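Local coordinates for protein 3-ketosteroid-delta4-5alpha-dehydrogenase (Rhodococcus jostii, PDB 4AT2) that catalyses the FAD-dependent dehydrogenation of 3-ketosteroids, introducing a double bond between C4 and C5 of the steroid during steroid catabolism, at residues L303-A308 with C477-C482; A264-M269 with S292-Q297; M108-M113 with E177-A182; Q318-G323 with T338-I343. One frame throughout, in Å; residues are numbered along the deposited sequence. Where two conformers were deposited one is given.

In the fold
Of the segments in contact, the one on helix 105-115 comes first along the chain, and interaction 3 closes a loop by holding it to the segment 177-182. Interaction 2 then closes a short loop, bringing the start of helix 267-273 to helix 291-297. Soon afterwards interaction 1 opens at strand 303-304 and closes only at 477-482, near the C terminus. Interaction 4, joining 318-323 to 338-343, lies wholly within that long span, while interactions 3, 2 and 1 follow in series. Interactions 1 and 2 touch through Leu303 and Cys477, and Val481 of interaction 1 packs on Met112 of interaction 3. Interaction 4 stands apart, beside the steroid pocket.

Interaction 1: residues L303-A308 with C477-C482; sequences LAHMDA and CTSGVC
The imidazole of His305 meets Ser479 at its edge: Ser479 OG lies in the plane of the ring, with His305 CD2 as the nearest ring atom at 3.5 Å. Neither face of the ring is used by 477-482; elsewhere its side chain packs on Ala483, and His305 also packs on Glu271 of the second subunit. Ser479 reaches this edge because its OG stands opposite the backbone N about the first torsion (chi1 -175°). The same hydroxyl lies 3.8 Å from Ala304 CB, and Ser479 CB rests 3.6 Å from Ala304 O, so one small side chain touches both a methyl and a carbonyl of its partner. Alanine and serine suit a place where the two segments run close, with the CA atoms of Ala304 and Ser479 5.8 Å apart.

His305 takes a left-handed backbone conformation (phi 53°, psi 43°), which turns the chain out of strand 303-304 into a type I turn, closed by Ala308 N donating to His305 O at 3.0 Å. Strand 444-452 joins the two segments from outside, since Ala304 bonds through its backbone to Gly451 and Ser479 to Leu452. On the other segment, Ser479 O accepts from Lys124 NZ.

No hydrogen bond passes directly between 303-308 and 477-482. The contact is therefore held by close packing of small groups and by the shared strand, while the in-plane approach of OG to the carbon edge of the imidazole is at most a weak electrostatic attraction, probably between the oxygen and a polarised ring C-H.

Interaction 2: residues A264-M269 with S292-Q297; sequences AYNDKM and SILMAQ
Met269 packs its thioether against Leu294, with Met269 SD 3.9 Å from Leu294 CD2, and this is the close part of the contact. The two side chains run past each other in opposite directions, and a bend at the last torsion (chi3 79°) carries Met269 CE on to Ile293 CG2, at 4.2 Å. A flexible, unbranched methionine suits this place, where one side chain must follow two branched neighbours. Cutting Met269 back to alanine removes SD and CE, and would probably open a gap beside Leu294 CD2 and Ile293 CG2 between the two helices.

The other side is looser. Asn266 ND2 only approaches Leu294 CD1, at 4.3 Å, and the exposed Asp267 and Lys268 take no part. Asn266 serves instead as N-cap: its OD1 accepts from Met269 N at 3.0 Å, nearly straight (167°) but with the donor 48° above the carbonyl plane. Its ND2 is engaged by Asp289 O, which fixes the amide.

Helix 267-273 thus meets helix 291-297 at its first turn. Phe263 also packs on Met269, Ile293 leans on Leu303 of strand 303-304, and Leu294 reaches Val463 of the second subunit.

Interaction 3: residues M108-M113 with E177-A182; sequences MKTFMM and EIAAPA. Unlike the reference sequence in segment 177-182: Ala180 (reference Thr).
Helix 105-115 lays one side, through Thr110 and Phe111, against the irregular segment 177-182, in a loop that leads to strand 185-186. The contact is apolar packing of a helix against a loop. At its centre the methyl of Ala179 sits on the helix backbone, with Ala179 CB 3.9 Å from Phe111 N and equally far from Phe111 CB. Such an approach demands a small residue, for the CA atoms of Phe111 and Ala179 are only 5.4 Å apart. Phe111 CG stands opposite the backbone N (chi1 171°), which turns the ring away from Ala179, so that of the side chain CB alone touches it.

Thr110 forms the outer part. With chi1 at -62°, its hydroxyl lies beside the backbone N and bonds back to Glu106 O, one turn earlier, while its methyl faces the loop. Thr110 CG2 meets Ile178 O at 3.5 Å, and the same methyl lies 4.1 Å from Ile178 CG2, the two side chains approaching at a slant. Threonine fits because it satisfies its own polar end within the helix and offers a compact methyl to the loop. No hydrogen bond joins the two segments, although Asn107, just before 108-113, donates its ND2 to Ala180 O.

Further along the same helix, Ile178 also packs on Ala114. The ring of Phe111 meets Phe175 edge-to-face and touches Tyr88 of strand 87-88, while Met108 and Met112 pack against helix 122-130, so that helix 105-115 lies between that helix and the loop.

Interaction 4: residues Q318-G323 with T338-I343; sequences QLIVRG and TYSGRI
Ile320 carries the contact, reaching Ile343 and Ser340 with separate branches in the conformer described, one of two deposited. From CB the short branch, CG2, meets Ile343 CD1 at 3.8 Å. The longer one runs through CG1, which stands opposite the carbonyl carbon (chi1 -64°), and continues extended (chi2 170°) to CD1, 3.9 Å from Ser340 OG. Ile320 and Ile343 pass alongside each other in opposite directions. Branched aliphatic residues suit this buried place, and Phe313 and Leu325 pack against both isoleucines.

Behind Ile320, the turn is braced by Arg322, whose NH1 donates to two acceptors of Gln318: to Gln318 O at 2.9 Å, in the carbonyl plane on a lone pair, and to Gln318 OE1 at 3.0 Å, from above that amide's plane. Both acceptors lie close to the guanidinium plane, and NE forms a salt bridge with Glu366, so the group is fixed in its rotation.

On the other segment Gly341 N sits 3.4 Å over the centre of the Tyr339 ring, and a CB on Gly341 would collide with Tyr339 CE2, which suits glycine to this place. Tyr339, the N-cap residue of helix 340-350, touches the bound androstenedione and bonds through OH to Ser488 OG, and Ser340 packs on Trp156. Tyr339, Ser488 and Trp156 all line the steroid pocket, so the isoleucine packing probably backs one wall of the substrate site, through Ser340.

Interaction 1: residues L303-A308 with C477-C482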
loop_
_atom_site.group_PDB
_atom_site.type_symbol
_atom_site.label_atom_id
_atom_site.label_comp_id
_atom_site.label_asym_id
_atom_site.label_seq_id
_atom_site.Cartn_x
_atom_site.Cartn_y
_atom_site.Cartn_z
ATOM N N LEU A 303 -6.953 2.667 -11.557
ATOM C CA LEU A 303 -6.679 3.266 -10.234
ATOM C C LEU A 303 -5.187 3.339 -10.036
ATOM O O LEU A 303 -4.443 2.599 -10.677
ATOM C CB LEU A 303 -7.216 2.357 -9.115
ATOM C CG LEU A 303 -8.693 1.951 -9.088
ATOM C CD1 LEU A 303 -8.976 1.079 -7.869
ATOM C CD2 LEU A 303 -9.576 3.198 -9.096
ATOM N N ALA A 304 -4.746 4.193 -9.116
ATOM C CA ALA A 304 -3.348 4.188 -8.707
ATOM C C ALA A 304 -3.213 4.549 -7.234
ATOM O O ALA A 304 -4.013 5.327 -6.693
ATOM C CB ALA A 304 -2.527 5.136 -9.566
ATOM N N HIS A 305 -2.214 3.934 -6.595
ATOM C CA HIS A 305 -1.784 4.291 -5.232
ATOM C C HIS A 305 -2.897 4.287 -4.230
ATOM O O HIS A 305 -2.988 5.171 -3.382
ATOM C CB HIS A 305 -1.007 5.613 -5.235
ATOM C CG HIS A 305 0.119 5.631 -6.235
ATOM N ND1 HIS A 305 1.203 4.825 -6.121
ATOM C CD2 HIS A 305 0.271 6.333 -7.427
ATOM C CE1 HIS A 305 2.017 5.027 -7.170
ATOM N NE2 HIS A 305 1.447 5.946 -7.973
ATOM N N MET A 306 -3.741 3.261 -4.310
ATOM C CA MET A 306 -4.918 3.177 -3.447
ATOM C C MET A 306 -4.582 3.029 -1.966
ATOM O O MET A 306 -5.434 3.263 -1.107
ATOM C CB MET A 306 -5.874 2.079 -3.920
ATOM C CG MET A 306 -6.521 2.420 -5.261
ATOM S SD MET A 306 -7.632 3.832 -5.178
ATOM C CE MET A 306 -9.041 3.139 -4.315
ATOM N N ASP A 307 -3.332 2.661 -1.690
ATOM C CA ASP A 307 -2.846 2.529 -0.323
ATOM C C ASP A 307 -2.308 3.837 0.264
ATOM O O ASP A 307 -2.002 3.877 1.448
ATOM C CB ASP A 307 -1.729 1.495 -0.290
ATOM C CG ASP A 307 -0.565 1.885 -1.177
ATOM O OD1 ASP A 307 -0.765 2.145 -2.386
ATOM O OD2 ASP A 307 0.562 1.929 -0.676
ATOM N N ALA A 308 -2.178 4.890 -0.549
ATOM C CA ALA A 308 -1.518 6.128 -0.095
ATOM C C ALA A 308 -2.399 6.895 0.883
ATOM O O ALA A 308 -3.590 7.089 0.641
ATOM C CB ALA A 308 -1.138 7.008 -1.280
ATOM N N CYS A 477 -10.861 12.302 -5.657
ATOM C CA CYS A 477 -11.312 11.078 -6.319
ATOM C C CYS A 477 -10.248 10.546 -7.281
ATOM O O CYS A 477 -10.422 9.477 -7.865
ATOM C CB CYS A 477 -12.665 11.256 -7.015
ATOM S SG CYS A 477 -12.700 12.322 -8.477
ATOM N N THR A 478 -9.141 11.279 -7.419
ATOM C CA THR A 478 -8.050 10.872 -8.315
ATOM C C THR A 478 -6.752 10.659 -7.554
ATOM O O THR A 478 -6.555 11.221 -6.467
ATOM C CB THR A 478 -7.771 11.916 -9.421
ATOM O OG1 THR A 478 -7.088 13.053 -8.870
ATOM C CG2 THR A 478 -9.067 12.358 -10.084
ATOM N N SER A 479 -5.863 9.859 -8.142
ATOM C CA SER A 479 -4.470 9.829 -7.700
ATOM C C SER A 479 -3.796 11.073 -8.279
ATOM O O SER A 479 -3.717 11.230 -9.498
ATOM C CB SER A 479 -3.796 8.550 -8.209
ATOM O OG SER A 479 -2.477 8.413 -7.713
ATOM N N GLY A 480 -3.345 11.972 -7.403
ATOM C CA GLY A 480 -2.778 13.266 -7.830
ATOM C C GLY A 480 -1.264 13.280 -7.750
ATOM O O GLY A 480 -0.597 12.319 -8.157
ATOM N N VAL A 481 -0.702 14.359 -7.217
ATOM C CA VAL A 481 0.755 14.409 -7.116
ATOM C C VAL A 481 1.305 13.418 -6.083
ATOM O O VAL A 481 2.363 12.843 -6.306
ATOM C CB VAL A 481 1.300 15.842 -6.916
ATOM C CG1 VAL A 481 0.928 16.709 -8.121
ATOM C CG2 VAL A 481 0.785 16.463 -5.618
ATOM N N CYS A 482 0.590 13.201 -4.980
ATOM C CA CYS A 482 1.088 12.287 -3.937
ATOM C C CYS A 482 0.829 10.825 -4.252
ATOM O O CYS A 482 -0.318 10.427 -4.470
ATOM C CB CYS A 482 0.467 12.606 -2.573
ATOM S SG CYS A 482 0.878 14.239 -1.948
#

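Interaction 2: residues A264-M269 with S292-Q297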
loop_
_atom_site.group_PDB
_atom_site.type_symbol
_atom_site.label_atom_id
_atom_site.label_comp_id
_atom_site.label_asym_id
_atom_site.label_seq_id
_atom_site.Cartn_x
_atom_site.Cartn_y
_atom_site.Cartn_z
ATOM N N ALA A 264 -12.374 8.086 1.932
ATOM C CA ALA A 264 -11.980 7.964 3.346
ATOM C C ALA A 264 -13.077 7.409 4.264
ATOM O O ALA A 264 -12.780 6.712 5.233
ATOM C CB ALA A 264 -11.486 9.300 3.877
ATOM N N TYR A 265 -14.336 7.720 3.970
ATOM C CA TYR A 265 -15.433 7.257 4.816
ATOM C C TYR A 265 -16.157 6.004 4.332
ATOM O O TYR A 265 -17.159 5.587 4.910
ATOM C CB TYR A 265 -16.356 8.422 5.198
ATOM C CG TYR A 265 -15.665 9.272 6.250
ATOM C CD1 TYR A 265 -15.467 8.778 7.544
ATOM C CD2 TYR A 265 -15.166 10.541 5.951
ATOM C CE1 TYR A 265 -14.810 9.528 8.510
ATOM C CE2 TYR A 265 -14.512 11.306 6.919
ATOM C CZ TYR A 265 -14.333 10.788 8.193
ATOM O OH TYR A 265 -13.673 11.514 9.167
ATOM N N ASN A 266 -15.615 5.372 3.301
ATOM C CA ASN A 266 -16.121 4.091 2.842
ATOM C C ASN A 266 -15.351 2.954 3.542
ATOM O O ASN A 266 -14.200 2.683 3.209
ATOM C CB ASN A 266 -16.007 4.013 1.307
ATOM C CG ASN A 266 -16.612 2.747 0.734
ATOM O OD1 ASN A 266 -16.425 1.657 1.279
ATOM N ND2 ASN A 266 -17.317 2.876 -0.399
ATOM N N ASP A 267 -15.988 2.313 4.526
ATOM C CA ASP A 267 -15.308 1.300 5.348
ATOM C C ASP A 267 -14.782 0.116 4.543
ATOM O O ASP A 267 -13.661 -0.349 4.793
ATOM C CB ASP A 267 -16.224 0.786 6.473
ATOM C CG ASP A 267 -16.527 1.838 7.532
ATOM O OD1 ASP A 267 -15.852 2.877 7.611
ATOM O OD2 ASP A 267 -17.468 1.608 8.323
ATOM N N LYS A 268 -15.580 -0.364 3.585
ATOM C CA LYS A 268 -15.192 -1.497 2.735
ATOM C C LYS A 268 -13.928 -1.152 1.958
ATOM O O LYS A 268 -12.985 -1.948 1.899
ATOM C CB LYS A 268 -16.318 -1.872 1.759
ATOM C CG LYS A 268 -15.919 -2.847 0.642
ATOM C CD LYS A 268 -17.082 -3.114 -0.317
ATOM C CE LYS A 268 -16.698 -4.051 -1.453
ATOM N NZ LYS A 268 -17.741 -4.078 -2.533
ATOM N N MET A 269 -13.920 0.044 1.375
ATOM C CA MET A 269 -12.776 0.498 0.593
ATOM C C MET A 269 -11.542 0.745 1.447
ATOM O O MET A 269 -10.432 0.454 1.010
ATOM C CB MET A 269 -13.128 1.742 -0.214
ATOM C CG MET A 269 -14.068 1.435 -1.369
ATOM S SD MET A 269 -14.517 2.884 -2.342
ATOM C CE MET A 269 -13.038 3.047 -3.347
ATOM N N SER A 292 -17.648 8.148 -6.723
ATOM C CA SER A 292 -17.159 8.495 -8.063
ATOM C C SER A 292 -16.035 7.583 -8.537
ATOM O O SER A 292 -15.934 7.325 -9.732
ATOM C CB SER A 292 -16.741 9.957 -8.170
ATOM O OG SER A 292 -15.692 10.259 -7.285
ATOM N N ILE A 293 -15.210 7.096 -7.615
ATOM C CA ILE A 293 -14.189 6.114 -7.967
ATOM C C ILE A 293 -14.878 4.853 -8.475
ATOM O O ILE A 293 -14.530 4.333 -9.536
ATOM C CB ILE A 293 -13.238 5.801 -6.778
ATOM C CG1 ILE A 293 -12.396 7.041 -6.446
ATOM C CG2 ILE A 293 -12.344 4.621 -7.143
ATOM C CD1 ILE A 293 -11.679 7.016 -5.104
ATOM N N LEU A 294 -15.868 4.374 -7.730
ATOM C CA LEU A 294 -16.583 3.150 -8.100
ATOM C C LEU A 294 -17.352 3.289 -9.414
ATOM O O LEU A 294 -17.349 2.367 -10.237
ATOM C CB LEU A 294 -17.511 2.705 -6.961
ATOM C CG LEU A 294 -16.857 2.396 -5.598
ATOM C CD1 LEU A 294 -17.927 2.079 -4.560
ATOM C CD2 LEU A 294 -15.815 1.273 -5.683
ATOM N N MET A 295 -17.991 4.444 -9.604
ATOM C CA MET A 295 -18.767 4.724 -10.813
ATOM C C MET A 295 -17.887 4.630 -12.047
ATOM O O MET A 295 -18.318 4.127 -13.093
ATOM C CB MET A 295 -19.344 6.139 -10.752
ATOM C CG MET A 295 -20.530 6.266 -9.822
ATOM S SD MET A 295 -20.988 7.993 -9.545
ATOM C CE MET A 295 -20.850 8.622 -11.175
ATOM N N ALA A 296 -16.663 5.132 -11.911
ATOM C CA ALA A 296 -15.721 5.147 -13.023
ATOM C C ALA A 296 -15.120 3.750 -13.232
ATOM O O ALA A 296 -14.997 3.300 -14.374
ATOM C CB ALA A 296 -14.641 6.197 -12.796
ATOM N N GLN A 297 -14.779 3.058 -12.145
ATOM C CA GLN A 297 -14.279 1.685 -12.255
ATOM C C GLN A 297 -15.274 0.797 -13.006
ATOM O O GLN A 297 -14.871 -0.114 -13.728
ATOM C CB GLN A 297 -14.043 1.069 -10.878
ATOM C CG GLN A 297 -12.804 1.547 -10.134
ATOM C CD GLN A 297 -12.604 0.756 -8.855
ATOM O OE1 GLN A 297 -13.021 1.191 -7.764
ATOM N NE2 GLN A 297 -11.999 -0.433 -8.972
#

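Interaction 3: residues M108-M113 with E177-A182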
loop_
_atom_site.group_PDB
_atom_site.type_symbol
_atom_site.label_atom_id
_atom_site.label_comp_id
_atom_site.label_asym_id
_atom_site.label_seq_id
_atom_site.Cartn_x
_atom_site.Cartn_y
_atom_site.Cartn_z
ATOM N N MET A 108 11.707 22.148 -7.334
ATOM C CA MET A 108 10.431 21.689 -6.810
ATOM C C MET A 108 10.171 20.231 -7.197
ATOM O O MET A 108 9.755 19.430 -6.355
ATOM C CB MET A 108 9.321 22.600 -7.319
ATOM C CG MET A 108 7.967 22.331 -6.708
ATOM S SD MET A 108 6.840 23.578 -7.344
ATOM C CE MET A 108 5.286 22.885 -6.804
ATOM N N LYS A 109 10.421 19.897 -8.461
ATOM C CA LYS A 109 10.209 18.529 -8.952
ATOM C C LYS A 109 11.113 17.536 -8.202
ATOM O O LYS A 109 10.668 16.463 -7.787
ATOM C CB LYS A 109 10.453 18.446 -10.474
ATOM C CG LYS A 109 10.396 17.014 -11.012
ATOM C CD LYS A 109 10.814 16.901 -12.473
ATOM C CE LYS A 109 11.075 15.442 -12.836
ATOM N NZ LYS A 109 11.147 15.238 -14.312
ATOM N N THR A 110 12.376 17.912 -8.008
ATOM C CA THR A 110 13.337 17.046 -7.325
ATOM C C THR A 110 12.853 16.740 -5.917
ATOM O O THR A 110 12.866 15.580 -5.477
ATOM C CB THR A 110 14.737 17.680 -7.323
ATOM O OG1 THR A 110 15.167 17.833 -8.684
ATOM C CG2 THR A 110 15.749 16.782 -6.574
ATOM N N PHE A 111 12.389 17.774 -5.226
ATOM C CA PHE A 111 11.839 17.563 -3.896
ATOM C C PHE A 111 10.618 16.639 -3.930
ATOM O O PHE A 111 10.520 15.688 -3.136
ATOM C CB PHE A 111 11.453 18.876 -3.195
ATOM C CG PHE A 111 10.686 18.637 -1.928
ATOM C CD1 PHE A 111 11.354 18.262 -0.760
ATOM C CD2 PHE A 111 9.295 18.687 -1.923
ATOM C CE1 PHE A 111 10.651 17.990 0.405
ATOM C CE2 PHE A 111 8.586 18.410 -0.765
ATOM C CZ PHE A 111 9.265 18.067 0.399
ATOM N N MET A 112 9.674 16.941 -4.814
ATOM C CA MET A 112 8.399 16.216 -4.812
ATOM C C MET A 112 8.577 14.739 -5.165
ATOM O O MET A 112 7.948 13.881 -4.554
ATOM C CB MET A 112 7.382 16.877 -5.746
ATOM C CG MET A 112 6.894 18.227 -5.226
ATOM S SD MET A 112 5.730 19.030 -6.344
ATOM C CE MET A 112 4.206 18.152 -5.975
ATOM N N MET A 113 9.434 14.448 -6.142
ATOM C CA MET A 113 9.711 13.048 -6.519
ATOM C C MET A 113 10.275 12.269 -5.330
ATOM O O MET A 113 9.907 11.111 -5.095
ATOM C CB MET A 113 10.684 12.972 -7.708
ATOM C CG MET A 113 10.104 13.455 -9.029
ATOM S SD MET A 113 8.603 12.587 -9.530
ATOM C CE MET A 113 9.226 10.918 -9.752
ATOM N N GLU A 177 19.115 17.705 1.760
ATOM C CA GLU A 177 20.359 17.376 1.041
ATOM C C GLU A 177 20.090 16.863 -0.372
ATOM O O GLU A 177 21.036 16.583 -1.129
ATOM C CB GLU A 177 21.176 16.328 1.799
ATOM C CG GLU A 177 21.272 16.555 3.298
ATOM C CD GLU A 177 22.516 17.296 3.753
ATOM O OE1 GLU A 177 23.078 18.109 2.981
ATOM O OE2 GLU A 177 22.915 17.075 4.925
ATOM N N ILE A 178 18.812 16.744 -0.721
ATOM C CA ILE A 178 18.370 16.205 -2.009
ATOM C C ILE A 178 17.916 17.340 -2.934
ATOM O O ILE A 178 18.177 17.319 -4.138
ATOM C CB ILE A 178 17.227 15.171 -1.804
ATOM C CG1 ILE A 178 17.760 13.940 -1.056
ATOM C CG2 ILE A 178 16.592 14.769 -3.125
ATOM C CD1 ILE A 178 16.675 13.041 -0.500
ATOM N N ALA A 179 17.241 18.329 -2.349
ATOM C CA ALA A 179 16.773 19.510 -3.068
ATOM C C ALA A 179 17.106 20.704 -2.200
ATOM O O ALA A 179 17.200 20.571 -0.976
ATOM C CB ALA A 179 15.272 19.431 -3.282
ATOM N N ALA A 180 17.287 21.870 -2.813
ATOM C CA ALA A 180 17.510 23.079 -2.026
ATOM C C ALA A 180 16.203 23.421 -1.323
ATOM O O ALA A 180 15.165 23.496 -1.977
ATOM C CB ALA A 180 17.964 24.230 -2.917
ATOM N N PRO A 181 16.231 23.602 0.014
ATOM C CA PRO A 181 14.997 23.944 0.735
ATOM C C PRO A 181 14.337 25.215 0.211
ATOM O O PRO A 181 15.009 26.224 -0.014
ATOM C CB PRO A 181 15.484 24.176 2.167
ATOM C CG PRO A 181 16.678 23.277 2.287
ATOM C CD PRO A 181 17.353 23.365 0.943
ATOM N N ALA A 182 13.032 25.134 -0.007
ATOM C CA ALA A 182 12.233 26.295 -0.361
ATOM C C ALA A 182 10.843 26.025 0.191
ATOM O O ALA A 182 10.313 24.926 0.025
ATOM C CB ALA A 182 12.172 26.483 -1.875
#

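Interaction 4: residues Q318-G323 with T338-I343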
loop_
_atom_site.group_PDB
_atom_site.type_symbol
_atom_site.label_atom_id
_atom_site.label_comp_id
_atom_site.label_asym_id
_atom_site.label_seq_id
_atom_site.Cartn_x
_atom_site.Cartn_y
_atom_site.Cartn_z
ATOM N N GLN A 318 5.853 22.605 18.237
ATOM C CA GLN A 318 6.805 23.373 19.043
ATOM C C GLN A 318 7.314 22.565 20.239
ATOM O O GLN A 318 8.409 22.818 20.730
ATOM C CB GLN A 318 6.193 24.701 19.513
ATOM C CG GLN A 318 5.851 25.660 18.364
ATOM C CD GLN A 318 6.979 26.618 18.010
ATOM O OE1 GLN A 318 8.153 26.264 18.058
ATOM N NE2 GLN A 318 6.617 27.854 17.659
ATOM N N LEU A 319 6.516 21.604 20.704
ATOM C CA LEU A 319 6.982 20.660 21.734
ATOM C C LEU A 319 7.896 19.612 21.103
ATOM O O LEU A 319 9.007 19.352 21.602
ATOM C CB LEU A 319 5.805 19.969 22.430
ATOM C CG LEU A 319 4.901 20.891 23.257
ATOM C CD1 LEU A 319 3.673 20.123 23.714
ATOM C CD2 LEU A 319 5.660 21.456 24.443
ATOM N N ILE A 320 7.417 19.013 20.012
ATOM C CA ILE A 320 8.134 17.921 19.344
ATOM C C ILE A 320 9.579 18.321 19.028
ATOM O O ILE A 320 10.522 17.568 19.302
ATOM C CB ILE A 320 7.400 17.470 18.050
ATOM C CG1 ILE A 320 6.015 16.895 18.385
ATOM C CG2 ILE A 320 8.204 16.430 17.279
ATOM C CD1 ILE A 320 5.143 16.666 17.169
ATOM N N VAL A 321 9.752 19.515 18.459
ATOM C CA VAL A 321 11.065 19.944 17.976
ATOM C C VAL A 321 12.099 20.132 19.093
ATOM O O VAL A 321 13.302 20.126 18.832
ATOM C CB VAL A 321 10.943 21.207 17.086
ATOM C CG1 VAL A 321 10.811 22.471 17.935
ATOM C CG2 VAL A 321 12.113 21.304 16.122
ATOM N N ARG A 322 11.631 20.265 20.335
ATOM C CA ARG A 322 12.501 20.512 21.474
ATOM C C ARG A 322 12.815 19.265 22.301
ATOM O O ARG A 322 13.500 19.345 23.316
ATOM C CB ARG A 322 11.893 21.607 22.367
ATOM C CG ARG A 322 11.942 22.979 21.722
ATOM C CD ARG A 322 11.134 24.006 22.510
ATOM N NE ARG A 322 11.412 25.338 21.986
ATOM C CZ ARG A 322 10.818 25.882 20.922
ATOM N NH1 ARG A 322 9.846 25.243 20.264
ATOM N NH2 ARG A 322 11.204 27.091 20.523
ATOM N N GLY A 323 12.326 18.109 21.861
ATOM C CA GLY A 323 12.682 16.854 22.515
ATOM C C GLY A 323 13.188 15.831 21.516
ATOM O O GLY A 323 13.556 16.172 20.380
ATOM N N THR A 338 11.387 17.683 11.159
ATOM C CA THR A 338 10.707 17.498 9.883
ATOM C C THR A 338 9.226 17.846 10.007
ATOM O O THR A 338 8.730 18.129 11.101
ATOM C CB THR A 338 10.926 16.094 9.256
ATOM O OG1 THR A 338 10.427 16.111 7.906
ATOM C CG2 THR A 338 10.191 15.011 10.037
ATOM N N TYR A 339 8.545 17.863 8.865
ATOM C CA TYR A 339 7.104 18.071 8.801
ATOM C C TYR A 339 6.381 17.081 9.720
ATOM O O TYR A 339 6.652 15.880 9.693
ATOM C CB TYR A 339 6.678 17.878 7.340
ATOM C CG TYR A 339 5.191 17.817 7.054
ATOM C CD1 TYR A 339 4.321 18.781 7.548
ATOM C CD2 TYR A 339 4.670 16.804 6.242
ATOM C CE1 TYR A 339 2.959 18.726 7.268
ATOM C CE2 TYR A 339 3.317 16.747 5.943
ATOM C CZ TYR A 339 2.473 17.714 6.466
ATOM O OH TYR A 339 1.125 17.665 6.174
ATOM N N SER A 340 5.460 17.583 10.531
ATOM C CA SER A 340 4.797 16.693 11.486
ATOM C C SER A 340 3.919 15.620 10.812
ATOM O O SER A 340 3.667 14.575 11.402
ATOM C CB SER A 340 4.090 17.486 12.589
ATOM O OG SER A 340 5.063 18.009 13.499
ATOM N N GLY A 341 3.507 15.867 9.561
ATOM C CA GLY A 341 2.850 14.840 8.745
ATOM C C GLY A 341 3.776 13.680 8.413
ATOM O O GLY A 341 3.348 12.531 8.369
ATOM N N ARG A 342 5.051 13.991 8.163
ATOM C CA ARG A 342 6.050 12.964 7.917
ATOM C C ARG A 342 6.301 12.201 9.211
ATOM O O ARG A 342 6.398 10.978 9.202
ATOM C CB ARG A 342 7.346 13.586 7.380
ATOM C CG ARG A 342 8.430 12.564 7.086
ATOM C CD ARG A 342 9.539 13.138 6.202
ATOM N NE ARG A 342 10.607 12.155 6.107
ATOM C CZ ARG A 342 10.633 11.152 5.235
ATOM N NH1 ARG A 342 9.662 11.007 4.337
ATOM N NH2 ARG A 342 11.646 10.294 5.264
ATOM N N ILE A 343 6.365 12.919 10.333
ATOM C CA ILE A 343 6.443 12.251 11.642
ATOM C C ILE A 343 5.269 11.274 11.822
ATOM O O ILE A 343 5.460 10.133 12.271
ATOM C CB ILE A 343 6.506 13.275 12.803
ATOM C CG1 ILE A 343 7.844 14.041 12.737
ATOM C CG2 ILE A 343 6.352 12.561 14.146
ATOM C CD1 ILE A 343 7.977 15.187 13.723
#